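PDB 5DXN: trehalose-6-phosphate phosphatase from Neosartorya fumigata, which belongs to the trehalose-phosphatase family of the HAD clan and holds a magnesium ion at the strand ends of its core sheet. Local coordinates for residues Asp26-Leu31 with Ile64-Asp69; Thr140-Arg145 with Lys178-Val183. All blocks are in the same frame, centred on the assembly; numbering follows the deposited sequence.

Contact 1 (Asp26-Leu31 with Ile64-Asp69); sequences DYDGTL and IISGRD. With MG (magnesium ion), chain B.
Asp26 and Ile65 are neighbours, their CA atoms 5.0 Å apart, on the adjacent parallel strands 21-26 and 60-65 of the core sheet. The Asp26 CA-H points almost straight at Ile65 O (CA to O 3.4 Å). Beyond this pair both chains leave the sheet as loops, and the loop after Asp26 curls round the magnesium ion. Arg68 grips Asp28 side-on: NH2 donates to OD1 at 3.0 Å, nearly straight at 170°, while NE donates to OD2 at 2.9 Å along a more bent path. The carboxylate and guanidinium planes stay 38° apart. A water bridges Asp28 N and OD2 to Ser66 OG, which also accepts from Arg68 N in an ST turn. Asp26 presents OD2 to the magnesium at 2.0 Å, its chi1 of 174° setting the carboxylate beside its own carbonyl carbon; Asp28 O, three waters and Asp217 complete six ligands. Asp26, Asp28 and Thr30 fit the DxDx(T/V) signature of HAD proteins, and Thr30 OG1 steadies Asp26 OD2 with a hydrogen bond. Leu31 CD1 meets Ile64 CD1 at 4.0 Å, the two side chains crossing at about a right angle. Around the contact, helix 259-270 covers Leu31, helix 70-77 packs on Tyr27, Ile64, Ser66 and Arg68, and strand 84-87 bonds to Ile64 and Ser66 through its backbone.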
loop_
_atom_site.group_PDB
_atom_site.type_symbol
_atom_site.label_atom_id
_atom_site.label_comp_id
_atom_site.label_asym_id
_atom_site.label_seq_id
_atom_site.Cartn_x
_atom_site.Cartn_y
_atom_site.Cartn_z
ATOM N N ASP A 26 -5.141 4.337 0.800
ATOM C CA ASP A 26 -3.961 5.185 0.615
ATOM C C ASP A 26 -4.268 6.567 1.200
ATOM O O ASP A 26 -5.438 6.962 1.260
ATOM C CB ASP A 26 -3.605 5.292 -0.877
ATOM C CG ASP A 26 -2.481 6.274 -1.140
ATOM O OD1 ASP A 26 -1.434 6.141 -0.495
ATOM O OD2 ASP A 26 -2.665 7.176 -1.982
ATOM N N TYR A 27 -3.239 7.295 1.646
ATOM C CA TYR A 27 -3.452 8.640 2.168
ATOM C C TYR A 27 -3.298 9.728 1.105
ATOM O O TYR A 27 -4.277 10.278 0.627
ATOM C CB TYR A 27 -2.495 8.930 3.321
ATOM C CG TYR A 27 -2.751 10.297 3.890
ATOM C CD1 TYR A 27 -3.934 10.566 4.555
ATOM C CD2 TYR A 27 -1.834 11.321 3.732
ATOM C CE1 TYR A 27 -4.194 11.829 5.076
ATOM C CE2 TYR A 27 -2.081 12.585 4.248
ATOM C CZ TYR A 27 -3.255 12.828 4.917
ATOM O OH TYR A 27 -3.495 14.081 5.425
ATOM N N ASP A 28 -2.061 10.017 0.707
ATOM C CA ASP A 28 -1.825 11.135 -0.200
ATOM C C ASP A 28 -2.447 10.951 -1.579
ATOM O O ASP A 28 -2.205 9.937 -2.241
ATOM C CB ASP A 28 -0.320 11.372 -0.346
ATOM C CG ASP A 28 0.274 12.060 0.871
ATOM O OD1 ASP A 28 -0.053 13.248 1.089
ATOM O OD2 ASP A 28 1.054 11.410 1.612
ATOM N N GLY A 29 -3.222 11.944 -2.011
ATOM C CA GLY A 29 -3.878 11.907 -3.306
ATOM C C GLY A 29 -5.191 11.156 -3.279
ATOM O O GLY A 29 -5.928 11.143 -4.258
ATOM N N THR A 30 -5.491 10.550 -2.136
ATOM C CA THR A 30 -6.667 9.697 -2.010
ATOM C C THR A 30 -7.628 10.235 -0.952
ATOM O O THR A 30 -8.764 10.580 -1.275
ATOM C CB THR A 30 -6.240 8.263 -1.678
ATOM O OG1 THR A 30 -5.422 7.757 -2.750
ATOM C CG2 THR A 30 -7.449 7.363 -1.464
ATOM N N LEU A 31 -7.169 10.312 0.296
ATOM C CA LEU A 31 -7.957 10.932 1.366
ATOM C C LEU A 31 -7.777 12.454 1.395
ATOM O O LEU A 31 -8.621 13.166 1.941
ATOM C CB LEU A 31 -7.595 10.328 2.727
ATOM C CG LEU A 31 -8.095 8.905 2.992
ATOM C CD1 LEU A 31 -7.451 8.332 4.235
ATOM C CD2 LEU A 31 -9.623 8.833 3.117
ATOM N N ILE A 64 -5.078 2.747 7.193
ATOM C CA ILE A 64 -4.474 3.829 6.451
ATOM C C ILE A 64 -3.095 3.320 6.024
ATOM O O ILE A 64 -2.331 2.866 6.861
ATOM C CB ILE A 64 -4.375 5.126 7.292
ATOM C CG1 ILE A 64 -5.706 5.415 7.996
ATOM C CG2 ILE A 64 -3.916 6.298 6.403
ATOM C CD1 ILE A 64 -6.880 5.539 7.063
ATOM N N ILE A 65 -2.823 3.326 4.723
ATOM C CA ILE A 65 -1.581 2.741 4.209
ATOM C C ILE A 65 -0.793 3.825 3.508
ATOM O O ILE A 65 -1.182 4.300 2.434
ATOM C CB ILE A 65 -1.833 1.582 3.244
ATOM C CG1 ILE A 65 -2.701 0.502 3.899
ATOM C CG2 ILE A 65 -0.489 0.961 2.811
ATOM C CD1 ILE A 65 -3.293 -0.496 2.907
ATOM N N SER A 66 0.334 4.194 4.106
ATOM C CA SER A 66 1.052 5.384 3.696
ATOM C C SER A 66 2.574 5.234 3.671
ATOM O O SER A 66 3.153 4.463 4.426
ATOM C CB SER A 66 0.682 6.538 4.620
ATOM O OG SER A 66 1.253 7.739 4.152
ATOM N N GLY A 67 3.205 6.028 2.825
ATOM C CA GLY A 67 4.649 6.141 2.848
ATOM C C GLY A 67 5.090 7.220 3.801
ATOM O O GLY A 67 6.285 7.394 4.033
ATOM N N ARG A 68 4.117 7.939 4.362
ATOM C CA ARG A 68 4.403 9.008 5.303
ATOM C C ARG A 68 5.181 8.495 6.502
ATOM O O ARG A 68 5.072 7.329 6.910
ATOM C CB ARG A 68 3.115 9.674 5.786
ATOM C CG ARG A 68 2.403 10.519 4.756
ATOM C CD ARG A 68 2.887 11.936 4.828
ATOM N NE ARG A 68 2.247 12.778 3.831
ATOM C CZ ARG A 68 2.607 14.033 3.597
ATOM N NH1 ARG A 68 3.589 14.581 4.305
ATOM N NH2 ARG A 68 1.979 14.742 2.671
ATOM N N ASP A 69 5.958 9.395 7.081
ATOM C CA ASP A 69 6.694 9.096 8.288
ATOM C C ASP A 69 5.752 8.634 9.397
ATOM O O ASP A 69 4.586 9.042 9.465
ATOM C CB ASP A 69 7.487 10.332 8.717
ATOM C CG ASP A 69 8.035 11.107 7.527
ATOM O OD1 ASP A 69 9.007 10.623 6.900
ATOM O OD2 ASP A 69 7.484 12.190 7.210
HETATM MG MG MG B . -1.325 8.262 -2.957
HETATM O O HOH W 1 0.152 8.268 -1.499
HETATM O O HOH W 2 0.482 8.765 1.682
HETATM O O HOH W 3 -0.472 6.611 -3.782
HETATM O O HOH W 4 -0.207 9.566 -4.183
#

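Contact 2 (Thr140-Arg145 with Lys178-Val183); sequences TWHYRR and KANLEV
Lys178 meets Arg144 through its CG, which lies at the edge of the guanidinium, 3.2 Å from Arg144 NH1. Next, Ala179 puts its CB over one face of that same guanidinium, while its backbone passes across a face of the Tyr143 ring. Tyr143 CG sits between backbone N and carbonyl carbon (chi1 55°), which swings the ring across the partner chain. Ala179 O also takes a weak bond from Tyr143 N. Asn180 lies alongside His142, pointing the same way with amide and ring planes 17° apart, whereas His142 NE2 turns to a hydrogen bond with Glu133. Leu181 forms the antiparallel hydrogen-bonded pair with Trp141, joined by two nearly straight backbone bonds, of which Leu181 N to Trp141 O is 3.0 Å. These are the two middle strands of a four-stranded antiparallel sheet, consistent with the cap of a HAD phosphatase. On the Trp141 and Leu181 face lie helices 112-124 and 151-164; Leu181 CB comes to the edge of the indole. Glu182 makes a non-hydrogen-bonded pair with Thr140, and on the Asn180 and His142 face its extended side chain runs past, CG 3.4 Å from Thr140 OG1.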
loop_
_atom_site.group_PDB
_atom_site.type_symbol
_atom_site.label_atom_id
_atom_site.label_comp_id
_atom_site.label_asym_id
_atom_site.label_seq_id
_atom_site.Cartn_x
_atom_site.Cartn_y
_atom_site.Cartn_z
ATOM N N THR A 140 20.037 -0.003 -2.354
ATOM C CA THR A 140 19.836 0.684 -3.623
ATOM C C THR A 140 21.119 0.892 -4.430
ATOM O O THR A 140 22.136 1.320 -3.890
ATOM C CB THR A 140 19.169 2.056 -3.371
ATOM O OG1 THR A 140 17.956 1.873 -2.628
ATOM C CG2 THR A 140 18.851 2.722 -4.664
ATOM N N TRP A 141 21.077 0.574 -5.723
ATOM C CA TRP A 141 22.215 0.822 -6.600
ATOM C C TRP A 141 21.937 2.039 -7.480
ATOM O O TRP A 141 21.025 2.022 -8.304
ATOM C CB TRP A 141 22.536 -0.418 -7.452
ATOM C CG TRP A 141 23.768 -0.278 -8.281
ATOM C CD1 TRP A 141 25.041 -0.095 -7.834
ATOM C CD2 TRP A 141 23.849 -0.330 -9.707
ATOM N NE1 TRP A 141 25.909 -0.004 -8.892
ATOM C CE2 TRP A 141 25.199 -0.149 -10.057
ATOM C CE3 TRP A 141 22.905 -0.494 -10.726
ATOM C CZ2 TRP A 141 25.632 -0.136 -11.378
ATOM C CZ3 TRP A 141 23.336 -0.479 -12.037
ATOM C CH2 TRP A 141 24.686 -0.302 -12.353
ATOM N N HIS A 142 22.721 3.098 -7.284
ATOM C CA HIS A 142 22.539 4.347 -8.022
ATOM C C HIS A 142 23.501 4.461 -9.197
ATOM O O HIS A 142 24.701 4.223 -9.059
ATOM C CB HIS A 142 22.721 5.557 -7.097
ATOM C CG HIS A 142 21.711 5.636 -5.995
ATOM N ND1 HIS A 142 20.450 6.153 -6.182
ATOM C CD2 HIS A 142 21.779 5.265 -4.694
ATOM C CE1 HIS A 142 19.780 6.098 -5.042
ATOM N NE2 HIS A 142 20.565 5.566 -4.124
ATOM N N TYR A 143 22.971 4.835 -10.358
ATOM C CA TYR A 143 23.805 5.033 -11.537
ATOM C C TYR A 143 23.430 6.309 -12.289
ATOM O O TYR A 143 23.594 6.389 -13.506
ATOM C CB TYR A 143 23.723 3.816 -12.475
ATOM C CG TYR A 143 22.321 3.419 -12.913
ATOM C CD1 TYR A 143 21.774 3.912 -14.091
ATOM C CD2 TYR A 143 21.555 2.540 -12.155
ATOM C CE1 TYR A 143 20.503 3.546 -14.502
ATOM C CE2 TYR A 143 20.281 2.167 -12.560
ATOM C CZ TYR A 143 19.760 2.676 -13.735
ATOM O OH TYR A 143 18.491 2.310 -14.141
ATOM N N ARG A 144 22.943 7.308 -11.557
ATOM C CA ARG A 144 22.535 8.574 -12.163
ATOM C C ARG A 144 23.714 9.271 -12.830
ATOM O O ARG A 144 23.563 9.893 -13.880
ATOM C CB ARG A 144 21.900 9.496 -11.120
ATOM C CG ARG A 144 20.820 8.831 -10.285
ATOM C CD ARG A 144 19.955 9.854 -9.556
ATOM N NE ARG A 144 18.981 10.489 -10.440
ATOM C CZ ARG A 144 17.829 9.933 -10.798
ATOM N NH1 ARG A 144 17.514 8.722 -10.357
ATOM N NH2 ARG A 144 16.998 10.581 -11.602
ATOM N N ARG A 145 24.888 9.159 -12.217
ATOM C CA ARG A 145 26.115 9.695 -12.796
ATOM C C ARG A 145 26.638 8.759 -13.883
ATOM O O ARG A 145 27.846 8.576 -14.037
ATOM C CB ARG A 145 27.176 9.900 -11.713
ATOM C CG ARG A 145 26.680 10.671 -10.497
ATOM C CD ARG A 145 27.028 12.151 -10.580
ATOM N NE ARG A 145 28.414 12.410 -10.189
ATOM C CZ ARG A 145 28.887 13.613 -9.877
ATOM N NH1 ARG A 145 28.085 14.667 -9.909
ATOM N NH2 ARG A 145 30.161 13.760 -9.530
ATOM N N LYS A 178 14.343 5.882 -11.837
ATOM C CA LYS A 178 14.678 6.598 -13.065
ATOM C C LYS A 178 16.112 6.327 -13.509
ATOM O O LYS A 178 16.384 6.150 -14.701
ATOM C CB LYS A 178 14.445 8.094 -12.859
ATOM C CG LYS A 178 14.536 8.515 -11.401
ATOM C CD LYS A 178 13.403 9.441 -10.991
ATOM C CE LYS A 178 12.089 8.686 -10.828
ATOM N NZ LYS A 178 11.171 9.394 -9.886
ATOM N N ALA A 179 17.018 6.301 -12.539
ATOM C CA ALA A 179 18.398 5.876 -12.747
ATOM C C ALA A 179 18.817 5.104 -11.501
ATOM O O ALA A 179 19.714 5.510 -10.755
ATOM C CB ALA A 179 19.304 7.060 -12.996
ATOM N N ASN A 180 18.155 3.976 -11.286
ATOM C CA ASN A 180 18.046 3.449 -9.947
ATOM C C ASN A 180 17.565 2.006 -9.857
ATOM O O ASN A 180 16.516 1.667 -10.390
ATOM C CB ASN A 180 17.086 4.350 -9.179
ATOM C CG ASN A 180 17.336 4.335 -7.723
ATOM O OD1 ASN A 180 18.426 3.982 -7.286
ATOM N ND2 ASN A 180 16.346 4.739 -6.949
ATOM N N LEU A 181 18.324 1.159 -9.168
ATOM C CA LEU A 181 17.869 -0.195 -8.874
ATOM C C LEU A 181 17.797 -0.398 -7.379
ATOM O O LEU A 181 18.813 -0.341 -6.693
ATOM C CB LEU A 181 18.796 -1.248 -9.475
ATOM C CG LEU A 181 18.638 -1.826 -10.878
ATOM C CD1 LEU A 181 19.215 -3.222 -10.869
ATOM C CD2 LEU A 181 17.182 -1.855 -11.312
ATOM N N GLU A 182 16.597 -0.652 -6.880
ATOM C CA GLU A 182 16.401 -0.852 -5.462
ATOM C C GLU A 182 15.971 -2.285 -5.187
ATOM O O GLU A 182 15.236 -2.891 -5.964
ATOM C CB GLU A 182 15.367 0.142 -4.937
ATOM C CG GLU A 182 15.127 0.099 -3.447
ATOM C CD GLU A 182 14.120 1.150 -3.012
ATOM O OE1 GLU A 182 14.089 2.233 -3.633
ATOM O OE2 GLU A 182 13.355 0.883 -2.062
ATOM N N VAL A 183 16.453 -2.827 -4.080
ATOM C CA VAL A 183 16.049 -4.139 -3.616
ATOM C C VAL A 183 15.485 -4.049 -2.194
ATOM O O VAL A 183 16.173 -3.597 -1.272
ATOM C CB VAL A 183 17.230 -5.112 -3.650
ATOM C CG1 VAL A 183 16.857 -6.380 -2.976
ATOM C CG2 VAL A 183 17.668 -5.360 -5.081
#

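Overall arrangement
The contacts belong to different sheets of one chain, with centres about 25 Å apart and nearest atoms about 11 Å apart, and they sit on different strands. Contact 1 is buried, at the ends of parallel strands in the mixed core sheet, and little of it is regular strand pairing: a salt bridge and one bridging water join the two loops, while the metal organises the 26-31 side. Contact 2 is only partly buried and lies farther from the centre of the chain. There the antiparallel backbone bonds do most of the polar work, with one sheet face packed on helices and the exposed Arg144 and Lys178 side chains meeting beyond the strand ends. In sequence, contact 1 closes before contact 2 opens.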